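Local coordinates for pacifastin-related serine protease inhibitor (Locusta migratoria, PDB 2VU8), which probably inhibits serine endopeptidases, the fragment here being one small, disulfide-rich pacifastin domain of a longer secreted protein, at residues Asp11-Thr16 and Gly24-Ala29. Numbering follows the deposited sequence.
Sequences DCNTCT and GCTRKA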
ATOM      1  N   ASP B  11      -5.354   6.679 -15.941  1.00 14.56           N
ATOM      2  CA  ASP B  11      -3.913   6.794 -16.124  1.00 14.77           C
ATOM      3  C   ASP B  11      -3.258   5.411 -16.017  1.00 14.48           C
ATOM      4  O   ASP B  11      -3.573   4.548 -16.824  1.00 15.28           O
ATOM      5  CB  ASP B  11      -3.335   7.845 -15.172  1.00 14.96           C
ATOM      6  CG  ASP B  11      -4.023   9.192 -15.321  1.00 16.17           C
ATOM      7  OD1 ASP B  11      -4.468   9.769 -14.298  1.00 17.18           O
ATOM      8  OD2 ASP B  11      -4.186   9.738 -16.428  1.00 17.17           O
ATOM      9  N   CYS B  12      -2.381   5.185 -15.038  1.00 14.13           N
ATOM     10  CA  CYS B  12      -1.697   3.890 -14.879  1.00 13.79           C
ATOM     11  C   CYS B  12      -2.379   2.886 -13.932  1.00 12.84           C
ATOM     12  O   CYS B  12      -1.904   1.747 -13.787  1.00 12.31           O
ATOM     13  CB  CYS B  12      -0.259   4.112 -14.402  1.00 13.93           C
ATOM     14  SG  CYS B  12      -0.106   4.569 -12.672  1.00 15.78           S
ATOM     15  N   ASN B  13      -3.461   3.305 -13.275  1.00 11.78           N
ATOM     16  CA  ASN B  13      -4.193   2.440 -12.351  1.00 10.97           C
ATOM     17  C   ASN B  13      -5.369   1.736 -13.005  1.00 10.68           C
ATOM     18  O   ASN B  13      -6.164   2.364 -13.699  1.00 11.09           O
ATOM     19  CB  ASN B  13      -4.716   3.241 -11.164  1.00 11.06           C
ATOM     20  CG  ASN B  13      -3.615   3.722 -10.263  1.00  9.77           C
ATOM     21  OD1 ASN B  13      -3.425   4.922 -10.092  1.00 10.97           O
ATOM     22  ND2 ASN B  13      -2.883   2.782  -9.667  1.00  4.22           N
ATOM     23  N   THR B  14      -5.486   0.439 -12.749  1.00 10.35           N
ATOM     24  CA  THR B  14      -6.622  -0.349 -13.206  1.00 10.08           C
ATOM     25  C   THR B  14      -7.779  -0.133 -12.240  1.00  9.85           C
ATOM     26  O   THR B  14      -7.601  -0.137 -11.027  1.00  9.56           O
ATOM     27  CB  THR B  14      -6.261  -1.871 -13.317  1.00 10.48           C
ATOM     28  OG1 THR B  14      -5.446  -2.126 -14.475  1.00 10.09           O
ATOM     29  CG2 THR B  14      -7.505  -2.721 -13.588  1.00 10.14           C
ATOM     30  N   CYS B  15      -8.967   0.067 -12.799  1.00  9.79           N
ATOM     31  CA  CYS B  15     -10.184   0.192 -12.023  1.00  9.90           C
ATOM     32  C   CYS B  15     -11.114  -0.959 -12.367  1.00  9.49           C
ATOM     33  O   CYS B  15     -11.224  -1.342 -13.528  1.00  7.88           O
ATOM     34  CB  CYS B  15     -10.892   1.497 -12.338  1.00 10.00           C
ATOM     35  SG  CYS B  15      -9.933   2.973 -11.964  1.00 10.94           S
ATOM     36  N   THR B  16     -11.794  -1.475 -11.351  1.00  9.26           N
ATOM     37  CA  THR B  16     -12.788  -2.521 -11.516  1.00 10.22           C
ATOM     38  C   THR B  16     -14.157  -2.043 -11.021  1.00 10.46           C
ATOM     39  O   THR B  16     -14.257  -1.455  -9.960  1.00 10.37           O
ATOM     40  CB  THR B  16     -12.354  -3.752 -10.704  1.00 10.22           C
ATOM     41  OG1 THR B  16     -11.078  -4.224 -11.181  1.00 11.36           O
ATOM     42  CG2 THR B  16     -13.322  -4.888 -10.906  1.00  9.81           C
ATOM     43  N   GLY B  24     -13.562   0.583  -8.058  1.00  9.22           N
ATOM     44  CA  GLY B  24     -12.410   0.372  -7.204  1.00  9.22           C
ATOM     45  C   GLY B  24     -11.126   0.465  -8.011  1.00  8.72           C
ATOM     46  O   GLY B  24     -10.918  -0.300  -8.953  1.00  8.11           O
ATOM     47  N   CYS B  25     -10.249   1.383  -7.630  1.00  8.12           N
ATOM     48  CA  CYS B  25      -9.029   1.635  -8.378  1.00  7.87           C
ATOM     49  C   CYS B  25      -7.803   1.480  -7.494  1.00  6.95           C
ATOM     50  O   CYS B  25      -7.842   1.818  -6.311  1.00  5.51           O
ATOM     51  CB  CYS B  25      -9.054   3.049  -8.940  1.00  8.26           C
ATOM     52  SG  CYS B  25     -10.420   3.453 -10.051  1.00 10.97           S
ATOM     53  N   THR B  26      -6.717   0.978  -8.080  1.00  6.53           N
ATOM     54  CA  THR B  26      -5.434   0.891  -7.394  1.00  6.26           C
ATOM     55  C   THR B  26      -4.856   2.290  -7.159  1.00  6.28           C
ATOM     56  O   THR B  26      -5.350   3.268  -7.705  1.00  5.94           O
ATOM     57  CB  THR B  26      -4.435  -0.005  -8.162  1.00  6.25           C
ATOM     58  OG1 THR B  26      -4.292   0.449  -9.519  1.00  5.37           O
ATOM     59  CG2 THR B  26      -4.968  -1.416  -8.263  1.00  5.43           C
ATOM     60  N   ARG B  27      -3.815   2.355  -6.332  1.00  6.97           N
ATOM     61  CA  ARG B  27      -3.337   3.617  -5.748  1.00  7.13           C
ATOM     62  C   ARG B  27      -1.865   3.887  -6.056  1.00  7.76           C
ATOM     63  O   ARG B  27      -1.119   4.400  -5.210  1.00  6.72           O
ATOM     64  CB  ARG B  27      -3.603   3.617  -4.230  1.00  6.94           C
ATOM     65  CG  ARG B  27      -5.072   3.580  -3.917  1.00  6.75           C
ATOM     66  CD  ARG B  27      -5.473   3.605  -2.475  1.00  6.50           C
ATOM     67  NE  ARG B  27      -6.821   4.158  -2.363  1.00  7.45           N
ATOM     68  CZ  ARG B  27      -7.569   4.166  -1.265  1.00  7.85           C
ATOM     69  NH1 ARG B  27      -7.135   3.660  -0.117  1.00  9.42           N
ATOM     70  NH2 ARG B  27      -8.764   4.715  -1.321  1.00  6.30           N
ATOM     71  N   LYS B  28      -1.451   3.559  -7.281  1.00  8.59           N
ATOM     72  CA  LYS B  28      -0.142   3.979  -7.786  1.00  9.53           C
ATOM     73  C   LYS B  28      -0.147   5.478  -8.105  1.00 10.30           C
ATOM     74  O   LYS B  28      -1.196   6.051  -8.432  1.00  9.12           O
ATOM     75  CB  LYS B  28       0.231   3.220  -9.066  1.00  9.41           C
ATOM     76  CG  LYS B  28       0.381   1.707  -8.922  1.00 10.06           C
ATOM     77  CD  LYS B  28       0.655   1.059 -10.258  1.00  9.79           C
ATOM     78  CE  LYS B  28      -0.613   0.881 -11.101  1.00 11.17           C
ATOM     79  NZ  LYS B  28      -0.624  -0.373 -11.932  1.00 11.27           N
ATOM     80  N   ALA B  29       1.029   6.096  -8.000  1.00 11.88           N
ATOM     81  CA  ALA B  29       1.277   7.432  -8.527  1.00 13.81           C
ATOM     82  C   ALA B  29       1.730   7.278  -9.969  1.00 15.62           C
ATOM     83  O   ALA B  29       2.765   6.682 -10.257  1.00 15.59           O
ATOM     84  CB  ALA B  29       2.346   8.168  -7.725  1.00 13.55           C
TER
HETATM   85  O   HOH W   1      -3.415  -1.651 -11.455  1.00 19.90           O
HETATM   86  O   HOH W   2      -9.150  -2.271  -9.190  1.00 20.94           O
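Gly24 and Thr16 join antiparallel strands as a hydrogen-bonded pair: Gly24 N donates to Thr16 O at 2.9 Å, and Thr16 N returns a bond to Gly24 O at 2.8 Å. A water lies within hydrogen-bonding distance of both Gly24 O (2.7 Å) and Thr14 O (3.2 Å). Cys25 and Cys15 form a non-hydrogen-bonded pair, their CA atoms just 4.1 Å apart. Each sulfur lies beside its own backbone N and anti to the carbonyl carbon (chi1 -59° and -61°), which brings Cys25 SG and Cys15 SG together in a disulfide with a chi3 of 106°. Thr26 N then bonds to Thr14 O at 3.3 Å. The side chains of Thr26 and Asn13 cross at a slant, with the buried Asn13 amide packed between Thr26 OG1 and the backbone of Lys28. A second water links Thr26 OG1, Thr14 N and Lys28 NZ. Arg27 has its CB pointed away from 11-16; its guanidinium bonds to the backbone of the chain of another protein and forms a salt bridge with an acidic side chain there. The chain of Lys28, bent near its end, passes Cys12 SG, with CB 3.9 Å from the sulfur; NZ makes a weak hydrogen bond to Cys12 O, while its main polar partner is an aromatic side chain of the other protein. A disulfide-stapled beta hairpin thus carries, just past its last strand, the predicted reactive bond Arg27-Lys28, a design characteristic of the pacifastin inhibitor fold.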